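Local atomic coordinates of N2152 (Neocallimastix frontalis, PDB entry 5U22), a protein that probably hydrolyses rare arabinosyl substrates, as a polyspecific glycoside hydrolase of family 39 from a rumen anaerobic fungus, built from a TIM barrel and a beta-sandwich. Residues S363-S368 with I418-A423; S368-V373 with E393-I398. All coordinates share one frame; numbering follows the deposited sequence.

How the contacts relate
Both contacts lie in the last quarter of the chain, where the parallel strands of the TIM barrel have given way to the strands of the beta-sandwich. Coming from strand 353-359, the chain makes a short 3-10 turn and a beta turn, which contact 1 later closes with the end of the C-terminal strand, some fifty residues on. Within that span lies contact 2, the shorter closure, where strand 368-376 is paired with its hairpin partner 389-397. Ser368 belongs to both. Because strand 368-376 also pairs with 415-422, the two contacts tie the hairpin, the preceding turn and the C-terminal strand into one edge of the domain, their centres about 7 Å apart.

Contact 1: S363-S368 with I418-A423; sequences SFLGSS and IYITKA
Phe364, the first residue of 363-368 to touch the C-terminal strand, does so along the methylenes of Lys422. Its carbonyl oxygen lies 3.5 Å from Lys422 CD, while Lys422 CG comes up to the edge of the phenyl ring, near its plane. CG and CD of the lysine both lie along Phe364 O, and the bend at chi3 (56°) keeps the next methylene beside that same oxygen, with Lys422 CE 3.7 Å from Phe364 O.

Leu365 is buried and divides its contact between two branches. CD1 meets Ile420 CG2 at 3.7 Å, the two side chains crossing at about a right angle, and CD2 rests 3.5 Å from the carbonyl oxygen Thr421 O. With Ile420 CG2 anti to the backbone N, that methyl is the branch offered to the leucine. The example illustrates how a loop can be held against a strand mainly by side-chain packing, with one weak backbone bond.

A type II' turn from Leu365 to Ser368 then reverses the chain, with Gly366 at positive phi (62°) in its second position, and Gly366 N also bonds back to Ser363 O. The chain thus returns at Ser368, where Ala423 N gives a weak hydrogen bond of 3.5 Å to Ser368 O. Beside it the Ala423 methyl approaches the serine hydroxyl, CB lying 3.1 Å from Ser368 OG in a tight contact that is not a hydrogen bond.

From here the first segment enters strand 368-376, which lies next to strand 415-422 in the sandwich. On its other flank the C-terminal strand pairs with 341-347, Ile420 bonding through its backbone to Val342, and the side chain of Ile420 also packs on Phe358 of strand 353-359.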
loop_
_atom_site.group_PDB
_atom_site.type_symbol
_atom_site.label_atom_id
_atom_site.label_comp_id
_atom_site.label_asym_id
_atom_site.label_seq_id
_atom_site.Cartn_x
_atom_site.Cartn_y
_atom_site.Cartn_z
ATOM N N SER A 363 -23.884 -5.097 18.603
ATOM C CA SER A 363 -24.766 -5.108 19.753
ATOM C C SER A 363 -24.077 -4.578 20.994
ATOM O O SER A 363 -24.768 -4.147 21.928
ATOM C CB SER A 363 -25.289 -6.519 19.988
ATOM O OG SER A 363 -24.218 -7.406 20.233
ATOM N N PHE A 364 -22.731 -4.565 21.026
ATOM C CA PHE A 364 -22.074 -4.016 22.209
ATOM C C PHE A 364 -22.350 -2.526 22.375
ATOM O O PHE A 364 -22.167 -1.998 23.473
ATOM C CB PHE A 364 -20.553 -4.319 22.221
ATOM C CG PHE A 364 -19.740 -3.669 21.118
ATOM C CD1 PHE A 364 -19.520 -2.291 21.080
ATOM C CD2 PHE A 364 -19.095 -4.464 20.180
ATOM C CE1 PHE A 364 -18.746 -1.719 20.074
ATOM C CE2 PHE A 364 -18.309 -3.903 19.180
ATOM C CZ PHE A 364 -18.140 -2.536 19.120
ATOM N N LEU A 365 -22.809 -1.848 21.323
ATOM C CA LEU A 365 -23.183 -0.446 21.447
ATOM C C LEU A 365 -24.544 -0.256 22.105
ATOM O O LEU A 365 -24.874 0.872 22.479
ATOM C CB LEU A 365 -23.184 0.224 20.070
ATOM C CG LEU A 365 -21.842 0.280 19.334
ATOM C CD1 LEU A 365 -22.010 0.762 17.889
ATOM C CD2 LEU A 365 -20.863 1.177 20.067
ATOM N N GLY A 366 -25.328 -1.321 22.265
ATOM C CA GLY A 366 -26.651 -1.162 22.848
ATOM C C GLY A 366 -27.515 -0.268 21.984
ATOM O O GLY A 366 -27.498 -0.346 20.755
ATOM N N SER A 367 -28.291 0.603 22.625
ATOM C CA SER A 367 -29.205 1.459 21.883
ATOM C C SER A 367 -28.646 2.850 21.663
ATOM O O SER A 367 -29.339 3.708 21.101
ATOM C CB SER A 367 -30.549 1.555 22.610
ATOM O OG SER A 367 -30.390 2.291 23.803
ATOM N N SER A 368 -27.407 3.091 22.080
ATOM C CA SER A 368 -26.841 4.430 22.087
ATOM C C SER A 368 -25.372 4.341 21.725
ATOM O O SER A 368 -24.606 3.670 22.421
ATOM C CB SER A 368 -27.008 5.077 23.461
ATOM O OG SER A 368 -26.679 6.445 23.391
ATOM N N ILE A 418 -15.097 8.527 11.087
ATOM C CA ILE A 418 -16.188 8.387 12.046
ATOM C C ILE A 418 -15.781 7.295 13.024
ATOM O O ILE A 418 -15.499 6.164 12.614
ATOM C CB ILE A 418 -17.514 8.059 11.345
ATOM C CG1 ILE A 418 -17.957 9.266 10.526
ATOM C CG2 ILE A 418 -18.581 7.680 12.377
ATOM C CD1 ILE A 418 -19.011 8.953 9.507
ATOM N N TYR A 419 -15.712 7.641 14.311
ATOM C CA TYR A 419 -15.243 6.736 15.356
ATOM C C TYR A 419 -16.380 6.529 16.343
ATOM O O TYR A 419 -16.842 7.493 16.963
ATOM C CB TYR A 419 -14.015 7.322 16.061
ATOM C CG TYR A 419 -13.143 6.318 16.790
ATOM C CD1 TYR A 419 -12.115 5.656 16.127
ATOM C CD2 TYR A 419 -13.320 6.067 18.143
ATOM C CE1 TYR A 419 -11.300 4.748 16.791
ATOM C CE2 TYR A 419 -12.507 5.149 18.822
ATOM C CZ TYR A 419 -11.502 4.497 18.136
ATOM O OH TYR A 419 -10.678 3.596 18.788
ATOM N N ILE A 420 -16.825 5.283 16.498
ATOM C CA ILE A 420 -18.040 4.972 17.243
ATOM C C ILE A 420 -17.669 4.153 18.470
ATOM O O ILE A 420 -17.057 3.086 18.351
ATOM C CB ILE A 420 -19.061 4.208 16.376
ATOM C CG1 ILE A 420 -19.320 4.955 15.068
ATOM C CG2 ILE A 420 -20.348 3.974 17.139
ATOM C CD1 ILE A 420 -20.331 4.255 14.171
ATOM N N THR A 421 -18.072 4.632 19.643
ATOM C CA THR A 421 -17.833 3.938 20.904
ATOM C C THR A 421 -19.143 3.849 21.678
ATOM O O THR A 421 -20.182 4.356 21.246
ATOM C CB THR A 421 -16.757 4.648 21.741
ATOM O OG1 THR A 421 -17.084 6.039 21.875
ATOM C CG2 THR A 421 -15.397 4.518 21.081
ATOM N N LYS A 422 -19.084 3.204 22.840
ATOM C CA LYS A 422 -20.273 3.073 23.672
ATOM C C LYS A 422 -20.634 4.411 24.303
ATOM O O LYS A 422 -19.764 5.171 24.730
ATOM C CB LYS A 422 -20.054 2.021 24.759
ATOM C CG LYS A 422 -19.971 0.595 24.230
ATOM C CD LYS A 422 -19.729 -0.414 25.364
ATOM C CE LYS A 422 -20.801 -0.307 26.439
ATOM N NZ LYS A 422 -20.599 -1.307 27.527
ATOM N N ALA A 423 -21.929 4.697 24.359
ATOM C CA ALA A 423 -22.409 5.939 24.961
ATOM C C ALA A 423 -22.707 5.748 26.445
ATOM O O ALA A 423 -22.299 6.561 27.273
ATOM C CB ALA A 423 -23.646 6.435 24.239
#

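Contact 2: S368-V373 with E393-I398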
loop_
_atom_site.group_PDB
_atom_site.type_symbol
_atom_site.label_atom_id
_atom_site.label_comp_id
_atom_site.label_asym_id
_atom_site.label_seq_id
_atom_site.Cartn_x
_atom_site.Cartn_y
_atom_site.Cartn_z
ATOM N N SER A 368 -27.407 3.091 22.080
ATOM C CA SER A 368 -26.841 4.430 22.087
ATOM C C SER A 368 -25.372 4.341 21.725
ATOM O O SER A 368 -24.606 3.670 22.421
ATOM C CB SER A 368 -27.008 5.077 23.461
ATOM O OG SER A 368 -26.679 6.445 23.391
ATOM N N ALA A 369 -24.978 5.029 20.657
ATOM C CA ALA A 369 -23.593 5.049 20.219
ATOM C C ALA A 369 -23.020 6.450 20.358
ATOM O O ALA A 369 -23.664 7.436 19.988
ATOM C CB ALA A 369 -23.469 4.580 18.770
ATOM N N HIS A 370 -21.803 6.539 20.876
ATOM C CA HIS A 370 -21.092 7.809 20.892
ATOM C C HIS A 370 -20.307 7.957 19.590
ATOM O O HIS A 370 -19.481 7.097 19.262
ATOM C CB HIS A 370 -20.162 7.897 22.094
ATOM C CG HIS A 370 -19.537 9.240 22.242
ATOM N ND1 HIS A 370 -20.256 10.351 22.634
ATOM C CD2 HIS A 370 -18.279 9.670 21.994
ATOM C CE1 HIS A 370 -19.459 11.403 22.646
ATOM N NE2 HIS A 370 -18.251 11.016 22.274
ATOM N N VAL A 371 -20.563 9.035 18.851
ATOM C CA VAL A 371 -20.001 9.225 17.513
ATOM C C VAL A 371 -19.112 10.460 17.520
ATOM O O VAL A 371 -19.585 11.571 17.782
ATOM C CB VAL A 371 -21.102 9.353 16.450
ATOM C CG1 VAL A 371 -20.492 9.586 15.071
ATOM C CG2 VAL A 371 -21.968 8.097 16.464
ATOM N N LYS A 372 -17.831 10.270 17.234
ATOM C CA LYS A 372 -16.909 11.378 17.051
ATOM C C LYS A 372 -16.504 11.425 15.586
ATOM O O LYS A 372 -16.036 10.422 15.036
ATOM C CB LYS A 372 -15.684 11.224 17.947
ATOM C CG LYS A 372 -14.627 12.300 17.744
ATOM C CD LYS A 372 -13.487 12.075 18.722
ATOM C CE LYS A 372 -12.475 13.213 18.713
ATOM N NZ LYS A 372 -11.339 12.920 19.652
ATOM N N VAL A 373 -16.699 12.576 14.958
ATOM C CA VAL A 373 -16.426 12.765 13.536
ATOM C C VAL A 373 -15.271 13.753 13.418
ATOM O O VAL A 373 -15.347 14.868 13.947
ATOM C CB VAL A 373 -17.678 13.264 12.794
ATOM C CG1 VAL A 373 -17.398 13.416 11.311
ATOM C CG2 VAL A 373 -18.838 12.299 13.025
ATOM N N GLU A 393 -19.177 15.827 17.847
ATOM C CA GLU A 393 -19.156 14.620 18.667
ATOM C C GLU A 393 -20.455 14.568 19.458
ATOM O O GLU A 393 -20.745 15.500 20.207
ATOM C CB GLU A 393 -17.940 14.655 19.597
ATOM C CG GLU A 393 -17.796 13.485 20.511
ATOM C CD GLU A 393 -16.427 13.433 21.164
ATOM O OE1 GLU A 393 -15.668 14.429 21.059
ATOM O OE2 GLU A 393 -16.109 12.388 21.765
ATOM N N LYS A 394 -21.247 13.509 19.284
ATOM C CA LYS A 394 -22.511 13.404 20.004
ATOM C C LYS A 394 -22.977 11.955 19.991
ATOM O O LYS A 394 -22.428 11.106 19.281
ATOM C CB LYS A 394 -23.582 14.327 19.408
ATOM C CG LYS A 394 -24.053 13.911 18.028
ATOM C CD LYS A 394 -25.132 14.846 17.516
ATOM C CE LYS A 394 -25.601 14.427 16.123
ATOM N NZ LYS A 394 -26.480 15.450 15.499
ATOM N N ASN A 395 -24.009 11.686 20.787
ATOM C CA ASN A 395 -24.585 10.352 20.848
ATOM C C ASN A 395 -25.669 10.209 19.792
ATOM O O ASN A 395 -26.401 11.161 19.498
ATOM C CB ASN A 395 -25.169 10.062 22.237
ATOM C CG ASN A 395 -24.095 9.934 23.323
ATOM O OD1 ASN A 395 -22.898 9.778 23.040
ATOM N ND2 ASN A 395 -24.530 9.988 24.576
ATOM N N TYR A 396 -25.749 9.019 19.204
ATOM C CA TYR A 396 -26.777 8.670 18.235
ATOM C C TYR A 396 -27.610 7.526 18.789
ATOM O O TYR A 396 -27.055 6.530 19.268
ATOM C CB TYR A 396 -26.163 8.233 16.903
ATOM C CG TYR A 396 -25.698 9.354 15.998
ATOM C CD1 TYR A 396 -24.623 10.160 16.349
ATOM C CD2 TYR A 396 -26.323 9.586 14.777
ATOM C CE1 TYR A 396 -24.192 11.173 15.518
ATOM C CE2 TYR A 396 -25.896 10.601 13.934
ATOM C CZ TYR A 396 -24.831 11.386 14.305
ATOM O OH TYR A 396 -24.409 12.396 13.471
ATOM N N SER A 397 -28.933 7.653 18.699
ATOM C CA SER A 397 -29.820 6.555 19.052
ATOM C C SER A 397 -29.813 5.516 17.935
ATOM O O SER A 397 -29.943 5.858 16.752
ATOM C CB SER A 397 -31.233 7.087 19.297
ATOM O OG SER A 397 -32.165 6.035 19.495
ATOM N N ILE A 398 -29.649 4.248 18.305
ATOM C CA ILE A 398 -29.571 3.154 17.342
ATOM C C ILE A 398 -30.945 2.510 17.228
ATOM O O ILE A 398 -31.523 2.090 18.235
ATOM C CB ILE A 398 -28.513 2.118 17.758
ATOM C CG1 ILE A 398 -27.127 2.762 17.784
ATOM C CG2 ILE A 398 -28.519 0.924 16.801
ATOM C CD1 ILE A 398 -26.031 1.891 18.387
HETATM O O HOH W 1 -13.027 14.282 21.964
#
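Strands 368-373 and 393-397 run antiparallel, with 147° between their directions, and the hydrogen-bonded pairs Ala369 with Tyr396 and Val371 with Lys394 give two bonds each, the shortest 2.7 Å from Tyr396 N to Ala369 O. Between them lies the non-hydrogen-bonded pair His370 with Asn395, where the side chains take over.

Both ring nitrogens of His370 are engaged. ND1 donates to Asn395 OD1 at 2.7 Å, almost in line with the amide C=O, and NE2 donates to Glu393 OE2 at 2.6 Å, meeting the anti side of the carboxylate. Each acceptor lies close to the imidazole plane, yet neither flat group shares it: the amide is turned 81° from the ring and the carboxylate 50°. Two bonds at separate edge positions should fix the rotation of the ring, and with both nitrogens donating beside a carboxylate, the histidine is probably charged. Its CG stands anti to the backbone N, which lays the ring between the two acceptors.

Glu393 has a further link through its other oxygen: one water accepts from Lys372 NZ and donates to Glu393 OE1 at 2.8 Å, bridging two opposite charges, Lys372 NZ and Glu393 OE1, that remain 4.8 Å apart.

On the face of Ala369, Val371 and Tyr396 the contacts are mainly apolar. Val371 CG2 touches Tyr396 CD1 at 3.4 Å, the side chains crossing at about a right angle, and Ile398 CD1 reaches the methyl Ala369 CB at 3.7 Å.

The pair, a worked case of polar cross-strand bonding on one face and mainly apolar contacts on the other, is the hairpin part of a larger sheet, in which 415-422 flanks 368-376 on its far side. Tyr396 packs on Val405 and Ile398 on Ile403 of strand 403-408.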